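Local coordinates for flap endonuclease 1 (Methanocaldococcus jannaschii, PDB 1A76), which cuts 5' DNA flaps in a structure-specific, magnesium-dependent manner and works as a 5'-3' exonuclease in DNA replication and repair, at residues 49-55 with 293-297; 137-142 with 285-290. All blocks are in the same frame, centred on the assembly; numbering follows the deposited sequence.

Contact 1: 49-55 with 293-297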
ATOM      1  N   ASN A  49     -12.954   3.737  19.875  1.00 14.66           N
ATOM      2  CA  ASN A  49     -12.753   4.347  21.174  1.00 16.74           C
ATOM      3  C   ASN A  49     -14.132   4.655  21.774  1.00 18.87           C
ATOM      4  O   ASN A  49     -15.178   4.354  21.176  1.00 18.23           O
ATOM      5  CB  ASN A  49     -11.896   5.620  21.068  1.00 16.06           C
ATOM      6  CG  ASN A  49     -12.471   6.663  20.113  1.00 15.04           C
ATOM      7  OD1 ASN A  49     -11.731   7.486  19.570  1.00 16.75           O
ATOM      8  ND2 ASN A  49     -13.785   6.640  19.909  1.00  9.04           N
ATOM      9  N   ARG A  50     -14.137   5.255  22.953  1.00 20.35           N
ATOM     10  CA  ARG A  50     -15.380   5.563  23.652  1.00 21.68           C
ATOM     11  C   ARG A  50     -16.292   6.578  22.987  1.00 21.10           C
ATOM     12  O   ARG A  50     -17.412   6.783  23.443  1.00 20.02           O
ATOM     13  CB  ARG A  50     -15.061   6.013  25.071  1.00 23.43           C
ATOM     14  CG  ARG A  50     -14.242   4.996  25.814  1.00 22.17           C
ATOM     15  CD  ARG A  50     -15.098   4.120  26.675  1.00 24.34           C
ATOM     16  NE  ARG A  50     -14.781   4.348  28.077  1.00 29.31           N
ATOM     17  CZ  ARG A  50     -14.755   3.405  29.011  1.00 28.92           C
ATOM     18  NH1 ARG A  50     -15.030   2.150  28.701  1.00 29.39           N
ATOM     19  NH2 ARG A  50     -14.453   3.729  30.256  1.00 28.36           N
ATOM     20  N   LYS A  51     -15.814   7.208  21.920  1.00 20.72           N
ATOM     21  CA  LYS A  51     -16.602   8.190  21.183  1.00 18.95           C
ATOM     22  C   LYS A  51     -17.141   7.535  19.917  1.00 18.83           C
ATOM     23  O   LYS A  51     -17.778   8.181  19.092  1.00 19.34           O
ATOM     24  CB  LYS A  51     -15.736   9.395  20.819  1.00 19.97           C
ATOM     25  CG  LYS A  51     -15.131  10.093  22.019  1.00 28.06           C
ATOM     26  CD  LYS A  51     -16.001  11.254  22.480  1.00 35.24           C
ATOM     27  CE  LYS A  51     -17.272  10.760  23.155  1.00 39.32           C
ATOM     28  NZ  LYS A  51     -18.485  11.390  22.561  1.00 43.17           N
ATOM     29  N   GLY A  52     -16.870   6.241  19.775  1.00 19.19           N
ATOM     30  CA  GLY A  52     -17.343   5.501  18.622  1.00 17.20           C
ATOM     31  C   GLY A  52     -16.509   5.649  17.366  1.00 18.22           C
ATOM     32  O   GLY A  52     -16.938   5.196  16.302  1.00 15.16           O
ATOM     33  N   GLU A  53     -15.335   6.275  17.477  1.00 17.92           N
ATOM     34  CA  GLU A  53     -14.449   6.465  16.319  1.00 18.91           C
ATOM     35  C   GLU A  53     -13.582   5.227  16.133  1.00 17.14           C
ATOM     36  O   GLU A  53     -13.111   4.644  17.105  1.00 18.07           O
ATOM     37  CB  GLU A  53     -13.547   7.685  16.508  1.00 21.18           C
ATOM     38  CG  GLU A  53     -14.269   9.019  16.440  1.00 23.37           C
ATOM     39  CD  GLU A  53     -13.402  10.177  16.903  1.00 30.21           C
ATOM     40  OE1 GLU A  53     -12.715  10.042  17.939  1.00 29.92           O
ATOM     41  OE2 GLU A  53     -13.408  11.224  16.225  1.00 32.27           O
ATOM     42  N   ILE A  54     -13.373   4.835  14.882  1.00 16.01           N
ATOM     43  CA  ILE A  54     -12.582   3.647  14.583  1.00 15.03           C
ATOM     44  C   ILE A  54     -11.086   3.833  14.839  1.00 15.15           C
ATOM     45  O   ILE A  54     -10.449   4.736  14.280  1.00 15.78           O
ATOM     46  CB  ILE A  54     -12.803   3.197  13.132  1.00 17.17           C
ATOM     47  CG1 ILE A  54     -14.244   2.690  12.969  1.00 16.58           C
ATOM     48  CG2 ILE A  54     -11.824   2.091  12.775  1.00 15.94           C
ATOM     49  CD1 ILE A  54     -14.655   2.501  11.527  1.00 14.31           C
ATOM     50  N   THR A  55     -10.538   2.951  15.674  1.00 13.19           N
ATOM     51  CA  THR A  55      -9.119   3.003  16.057  1.00 12.32           C
ATOM     52  C   THR A  55      -8.297   1.836  15.513  1.00 13.54           C
ATOM     53  O   THR A  55      -7.108   1.705  15.797  1.00 11.95           O
ATOM     54  CB  THR A  55      -8.985   3.028  17.591  1.00  9.82           C
ATOM     55  OG1 THR A  55      -9.601   1.862  18.145  1.00  9.53           O
ATOM     56  CG2 THR A  55      -9.675   4.258  18.164  1.00  8.35           C
ATOM     57  N   GLU A 293      -6.959  10.082  24.292  1.00 15.55           N
ATOM     58  CA  GLU A 293      -7.893  10.357  23.225  1.00 16.80           C
ATOM     59  C   GLU A 293      -8.483   9.160  22.491  1.00 17.28           C
ATOM     60  O   GLU A 293      -9.570   9.263  21.905  1.00 14.99           O
ATOM     61  CB  GLU A 293      -7.231  11.285  22.227  1.00 17.66           C
ATOM     62  CG  GLU A 293      -6.680  12.527  22.861  1.00 26.96           C
ATOM     63  CD  GLU A 293      -5.852  13.325  21.899  1.00 27.94           C
ATOM     64  OE1 GLU A 293      -5.577  12.822  20.792  1.00 30.02           O
ATOM     65  OE2 GLU A 293      -5.474  14.458  22.248  1.00 35.39           O
ATOM     66  N   ASN A 294      -7.794   8.022  22.513  1.00 17.16           N
ATOM     67  CA  ASN A 294      -8.331   6.883  21.787  1.00 16.38           C
ATOM     68  C   ASN A 294      -8.562   5.604  22.570  1.00 16.61           C
ATOM     69  O   ASN A 294      -8.687   4.518  22.005  1.00 16.47           O
ATOM     70  CB  ASN A 294      -7.487   6.659  20.541  1.00 17.82           C
ATOM     71  CG  ASN A 294      -7.840   7.650  19.445  1.00 15.41           C
ATOM     72  OD1 ASN A 294      -8.879   7.520  18.795  1.00 15.87           O
ATOM     73  ND2 ASN A 294      -7.000   8.661  19.257  1.00 15.33           N
ATOM     74  N   ASP A 295      -8.621   5.758  23.887  1.00 16.72           N
ATOM     75  CA  ASP A 295      -8.914   4.666  24.788  1.00 17.02           C
ATOM     76  C   ASP A 295      -8.077   3.398  24.723  1.00 16.19           C
ATOM     77  O   ASP A 295      -8.580   2.298  24.996  1.00 16.87           O
ATOM     78  CB  ASP A 295     -10.395   4.320  24.647  1.00 21.32           C
ATOM     79  CG  ASP A 295     -11.288   5.502  24.954  1.00 25.52           C
ATOM     80  OD1 ASP A 295     -11.203   6.021  26.086  1.00 26.23           O
ATOM     81  OD2 ASP A 295     -12.062   5.923  24.071  1.00 22.76           O
ATOM     82  N   PHE A 296      -6.814   3.522  24.352  1.00 17.25           N
ATOM     83  CA  PHE A 296      -5.967   2.341  24.332  1.00 16.69           C
ATOM     84  C   PHE A 296      -5.685   2.023  25.804  1.00 18.87           C
ATOM     85  O   PHE A 296      -5.839   2.886  26.672  1.00 19.02           O
ATOM     86  CB  PHE A 296      -4.652   2.624  23.599  1.00 13.30           C
ATOM     87  CG  PHE A 296      -4.718   2.384  22.107  1.00 14.13           C
ATOM     88  CD1 PHE A 296      -5.779   2.866  21.356  1.00 15.19           C
ATOM     89  CD2 PHE A 296      -3.701   1.691  21.452  1.00 14.62           C
ATOM     90  CE1 PHE A 296      -5.830   2.665  19.978  1.00 16.12           C
ATOM     91  CE2 PHE A 296      -3.744   1.487  20.079  1.00 11.70           C
ATOM     92  CZ  PHE A 296      -4.807   1.972  19.340  1.00 14.06           C
ATOM     93  N   ASN A 297      -5.294   0.786  26.084  1.00 19.07           N
ATOM     94  CA  ASN A 297      -4.983   0.386  27.455  1.00 19.82           C
ATOM     95  C   ASN A 297      -3.681   1.067  27.872  1.00 18.45           C
ATOM     96  O   ASN A 297      -2.649   0.916  27.209  1.00 16.93           O
ATOM     97  CB  ASN A 297      -4.829  -1.129  27.547  1.00 23.98           C
ATOM     98  CG  ASN A 297      -4.386  -1.577  28.919  1.00 23.20           C
ATOM     99  OD1 ASN A 297      -3.222  -1.902  29.126  1.00 25.44           O
ATOM    100  ND2 ASN A 297      -5.317  -1.588  29.870  1.00 23.40           N
TER
HETATM  101  O   HOH W   1     -10.003   8.662  16.890  1.00 17.63           O
HETATM  102  O   HOH W   2     -10.263  11.266  19.345  1.00 27.89           O
HETATM  103  O   HOH W   3      -9.438   2.094  20.760  1.00 19.49           O

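Contact 2: 137-142 with 285-290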
ATOM      1  N   TYR A 137       0.471  11.312  11.895  1.00 13.85           N
ATOM      2  CA  TYR A 137       0.800  12.032  13.125  1.00 12.46           C
ATOM      3  C   TYR A 137       1.347  11.051  14.152  1.00 12.93           C
ATOM      4  O   TYR A 137       2.342  11.321  14.826  1.00 13.38           O
ATOM      5  CB  TYR A 137      -0.447  12.716  13.689  1.00 14.98           C
ATOM      6  CG  TYR A 137      -0.269  13.321  15.079  1.00 16.34           C
ATOM      7  CD1 TYR A 137       0.714  14.284  15.320  1.00 18.50           C
ATOM      8  CD2 TYR A 137      -1.104  12.948  16.144  1.00 17.94           C
ATOM      9  CE1 TYR A 137       0.864  14.868  16.588  1.00 17.02           C
ATOM     10  CE2 TYR A 137      -0.959  13.532  17.422  1.00 18.72           C
ATOM     11  CZ  TYR A 137       0.026  14.488  17.628  1.00 17.72           C
ATOM     12  OH  TYR A 137       0.179  15.078  18.865  1.00 21.92           O
ATOM     13  N   LEU A 138       0.686   9.904  14.269  1.00 13.46           N
ATOM     14  CA  LEU A 138       1.104   8.881  15.215  1.00 13.28           C
ATOM     15  C   LEU A 138       2.522   8.411  14.889  1.00 13.65           C
ATOM     16  O   LEU A 138       3.344   8.207  15.786  1.00 16.08           O
ATOM     17  CB  LEU A 138       0.124   7.699  15.180  1.00 12.11           C
ATOM     18  CG  LEU A 138       0.487   6.451  16.002  1.00 12.18           C
ATOM     19  CD1 LEU A 138       0.618   6.817  17.473  1.00 14.71           C
ATOM     20  CD2 LEU A 138      -0.576   5.366  15.800  1.00 15.07           C
ATOM     21  N   LEU A 139       2.812   8.250  13.602  1.00 13.32           N
ATOM     22  CA  LEU A 139       4.138   7.796  13.196  1.00 10.31           C
ATOM     23  C   LEU A 139       5.179   8.840  13.577  1.00 10.62           C
ATOM     24  O   LEU A 139       6.283   8.500  14.002  1.00 13.63           O
ATOM     25  CB  LEU A 139       4.172   7.545  11.697  1.00  8.92           C
ATOM     26  CG  LEU A 139       3.473   6.256  11.238  1.00  7.17           C
ATOM     27  CD1 LEU A 139       3.395   6.266   9.718  1.00  6.85           C
ATOM     28  CD2 LEU A 139       4.250   5.034  11.734  1.00  5.29           C
ATOM     29  N   SER A 140       4.823  10.111  13.425  1.00 12.03           N
ATOM     30  CA  SER A 140       5.739  11.196  13.771  1.00 13.94           C
ATOM     31  C   SER A 140       6.024  11.149  15.268  1.00 11.81           C
ATOM     32  O   SER A 140       7.157  11.339  15.711  1.00 13.97           O
ATOM     33  CB  SER A 140       5.118  12.542  13.416  1.00 15.82           C
ATOM     34  OG  SER A 140       4.197  12.917  14.420  1.00 25.06           O
ATOM     35  N   LEU A 141       4.981  10.910  16.049  1.00 12.24           N
ATOM     36  CA  LEU A 141       5.131  10.831  17.498  1.00 12.33           C
ATOM     37  C   LEU A 141       6.018   9.641  17.828  1.00 12.94           C
ATOM     38  O   LEU A 141       6.803   9.680  18.771  1.00 12.32           O
ATOM     39  CB  LEU A 141       3.758  10.661  18.167  1.00 10.93           C
ATOM     40  CG  LEU A 141       2.889  11.917  18.153  1.00 14.12           C
ATOM     41  CD1 LEU A 141       1.557  11.610  18.817  1.00 14.45           C
ATOM     42  CD2 LEU A 141       3.618  13.061  18.862  1.00 10.73           C
ATOM     43  N   MET A 142       5.894   8.585  17.031  1.00 12.88           N
ATOM     44  CA  MET A 142       6.675   7.378  17.246  1.00  7.30           C
ATOM     45  C   MET A 142       8.112   7.490  16.747  1.00  5.22           C
ATOM     46  O   MET A 142       8.927   6.603  16.999  1.00  5.99           O
ATOM     47  CB  MET A 142       5.993   6.188  16.571  1.00 10.65           C
ATOM     48  CG  MET A 142       4.667   5.789  17.190  1.00  9.99           C
ATOM     49  SD  MET A 142       3.899   4.509  16.187  1.00 14.87           S
ATOM     50  CE  MET A 142       5.077   3.185  16.333  1.00 11.23           C
ATOM     51  N   GLY A 285       3.178  12.264  24.190  1.00 11.13           N
ATOM     52  CA  GLY A 285       2.245  12.515  23.108  1.00 14.93           C
ATOM     53  C   GLY A 285       1.558  11.248  22.648  1.00 16.61           C
ATOM     54  O   GLY A 285       0.383  11.276  22.287  1.00 15.63           O
ATOM     55  N   ILE A 286       2.289  10.136  22.644  1.00 14.43           N
ATOM     56  CA  ILE A 286       1.709   8.865  22.232  1.00 13.79           C
ATOM     57  C   ILE A 286       0.639   8.435  23.230  1.00 12.06           C
ATOM     58  O   ILE A 286      -0.451   7.993  22.839  1.00  9.77           O
ATOM     59  CB  ILE A 286       2.804   7.759  22.104  1.00 12.86           C
ATOM     60  CG1 ILE A 286       3.680   8.055  20.873  1.00 11.87           C
ATOM     61  CG2 ILE A 286       2.155   6.399  21.986  1.00 13.59           C
ATOM     62  CD1 ILE A 286       4.983   7.298  20.823  1.00 12.69           C
ATOM     63  N   ILE A 287       0.940   8.579  24.518  1.00  8.87           N
ATOM     64  CA  ILE A 287      -0.018   8.223  25.569  1.00 11.98           C
ATOM     65  C   ILE A 287      -1.302   9.049  25.441  1.00  9.56           C
ATOM     66  O   ILE A 287      -2.417   8.521  25.519  1.00 12.49           O
ATOM     67  CB  ILE A 287       0.584   8.465  26.979  1.00 12.25           C
ATOM     68  CG1 ILE A 287       1.737   7.488  27.208  1.00 16.50           C
ATOM     69  CG2 ILE A 287      -0.499   8.331  28.052  1.00  8.94           C
ATOM     70  CD1 ILE A 287       1.994   7.127  28.663  1.00 20.64           C
ATOM     71  N   LYS A 288      -1.140  10.347  25.237  1.00 11.31           N
ATOM     72  CA  LYS A 288      -2.276  11.229  25.106  1.00 12.26           C
ATOM     73  C   LYS A 288      -3.110  10.878  23.892  1.00 15.80           C
ATOM     74  O   LYS A 288      -4.333  10.811  23.964  1.00 13.83           O
ATOM     75  CB  LYS A 288      -1.811  12.678  24.999  1.00 12.73           C
ATOM     76  CG  LYS A 288      -2.942  13.675  24.874  1.00 16.98           C
ATOM     77  CD  LYS A 288      -2.462  15.018  24.341  1.00 20.26           C
ATOM     78  CE  LYS A 288      -3.635  15.980  24.174  1.00 20.72           C
ATOM     79  NZ  LYS A 288      -3.174  17.393  24.045  1.00 21.52           N
ATOM     80  N   PHE A 289      -2.449  10.658  22.765  1.00 15.28           N
ATOM     81  CA  PHE A 289      -3.177  10.336  21.547  1.00 15.70           C
ATOM     82  C   PHE A 289      -3.864   8.975  21.648  1.00 15.66           C
ATOM     83  O   PHE A 289      -5.085   8.859  21.445  1.00 15.71           O
ATOM     84  CB  PHE A 289      -2.228  10.366  20.335  1.00 11.43           C
ATOM     85  CG  PHE A 289      -2.907  10.031  19.043  1.00 15.33           C
ATOM     86  CD1 PHE A 289      -3.782  10.937  18.451  1.00 13.63           C
ATOM     87  CD2 PHE A 289      -2.709   8.793  18.440  1.00 16.32           C
ATOM     88  CE1 PHE A 289      -4.458  10.613  17.273  1.00 14.91           C
ATOM     89  CE2 PHE A 289      -3.378   8.454  17.262  1.00 15.77           C
ATOM     90  CZ  PHE A 289      -4.258   9.372  16.677  1.00 13.92           C
ATOM     91  N   LEU A 290      -3.080   7.953  21.984  1.00 14.70           N
ATOM     92  CA  LEU A 290      -3.577   6.585  22.088  1.00 16.18           C
ATOM     93  C   LEU A 290      -4.471   6.271  23.300  1.00 15.87           C
ATOM     94  O   LEU A 290      -5.602   5.784  23.147  1.00 13.52           O
ATOM     95  CB  LEU A 290      -2.384   5.609  22.063  1.00 13.65           C
ATOM     96  CG  LEU A 290      -2.181   4.707  20.835  1.00 15.69           C
ATOM     97  CD1 LEU A 290      -2.550   5.441  19.534  1.00  9.79           C
ATOM     98  CD2 LEU A 290      -0.730   4.220  20.809  1.00 10.36           C
TER
HETATM   99  O   HOH W   4      -0.607  13.598  21.164  1.00 13.31           O

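Contact 1: 49-55 with 293-297
Asn49 and Asn294 bring the two loops together, their CA atoms 5.1 Å apart, where a type I beta turn of the N-domain, Asn49 to Gly52, meets the connection between helices 283-292 and 298-315. The turn presents a backbone N-H to a carboxylate: Arg50 N donates to Asp295 OD2 almost in line with its N-H (175°), although the modelled 2.4 Å between these two atoms is doubtfully short. Opposite charges may add a little from a distance. The Arg50 guanidinium is tilted 49° against the carboxylate, and NE stays 4.4 Å from Asp295 OD1, with no N-H aimed at that oxygen. On the other flank, water links the loops: one molecule donates to Glu53 OE1 and, weakly, to Glu293 O. The Asn294 amide faces two ways, for its ND2 is bonded to Phe289 O on the preceding helix while OD1 lies 3.4 Å from Thr55 CG2. Thr55 holds OG1 between its backbone N and carbonyl carbon (chi1 59°), and from there the hydroxyl shares a water with Asn294 O, 2.6 Å from OG1 to the water. Beside this bridge, Thr55 CB meets the edge of the Phe296 ring, 4.0 Å from CE1.

Contact 2: 137-142 with 285-290
Tyr137 and Phe289 meet as a T-shaped pair between helices 129-142 and 283-292, where the axes of 137-142 and 285-290 run roughly antiparallel (152°) and approach to 9.9 Å. The tyrosine offers its edge to a face of the phenylalanine, with planes at 86° and centroids 5.7 Å apart. Phe289 reaches this position with CG anti to its backbone N (chi1 180°), which carries the ring across toward helix 129-142. Leu138 crosses the phenylalanine at about a right angle, and its CD1 touches both Phe289 CD2 and Leu290 CD1, each at 4.0 Å. Farther along the interface, Leu141 lays CD1 over one face of the Tyr137 ring, off toward the rim, and the same methyl lies 3.7 Å from Gly285 O. That carbonyl also accepts from a water bound to Tyr137 OH, a polar bridge at the margin of otherwise apolar packing. Ile286 sets CG1 3.8 Å from Leu141 CB and crosses Met142 at about a right angle, its CD1 3.9 Å from Met142 CG. An alanine here would lack CG1 and CD1 and is likely to open a gap against Leu141 and Met142. Around the two helices, Ile286 packs on Val301 and Val305 of helix 298-315, Leu138 and Leu290 rest on Val61 and Phe62 of helix 56-70, respectively, and Leu139 touches Trp77 and Phe79 of strand 74-79.

Overall arrangement
Contacts 1 and 2 illustrate how distant parts of a chain can be tied together by one short C-terminal unit. Their centres lie about 14 Å apart, and along the chain the segments come in the order 49-55, 137-142, 285-290, 293-297, so contact 1 encloses contact 2. The last two are joined directly, with probable hydrogen bonds from Glu293 N to Lys288 O (2.7 Å) and from Phe296 N to Leu290 O (2.8 Å). Helix 56-70 is common ground: its Tyr58 touches Asn294 of contact 1 and Phe289 of contact 2. Helix 283-292 thus packs on the I-domain helix 129-142, and the loop that follows it meets the N-domain, away from the metal-binding sites.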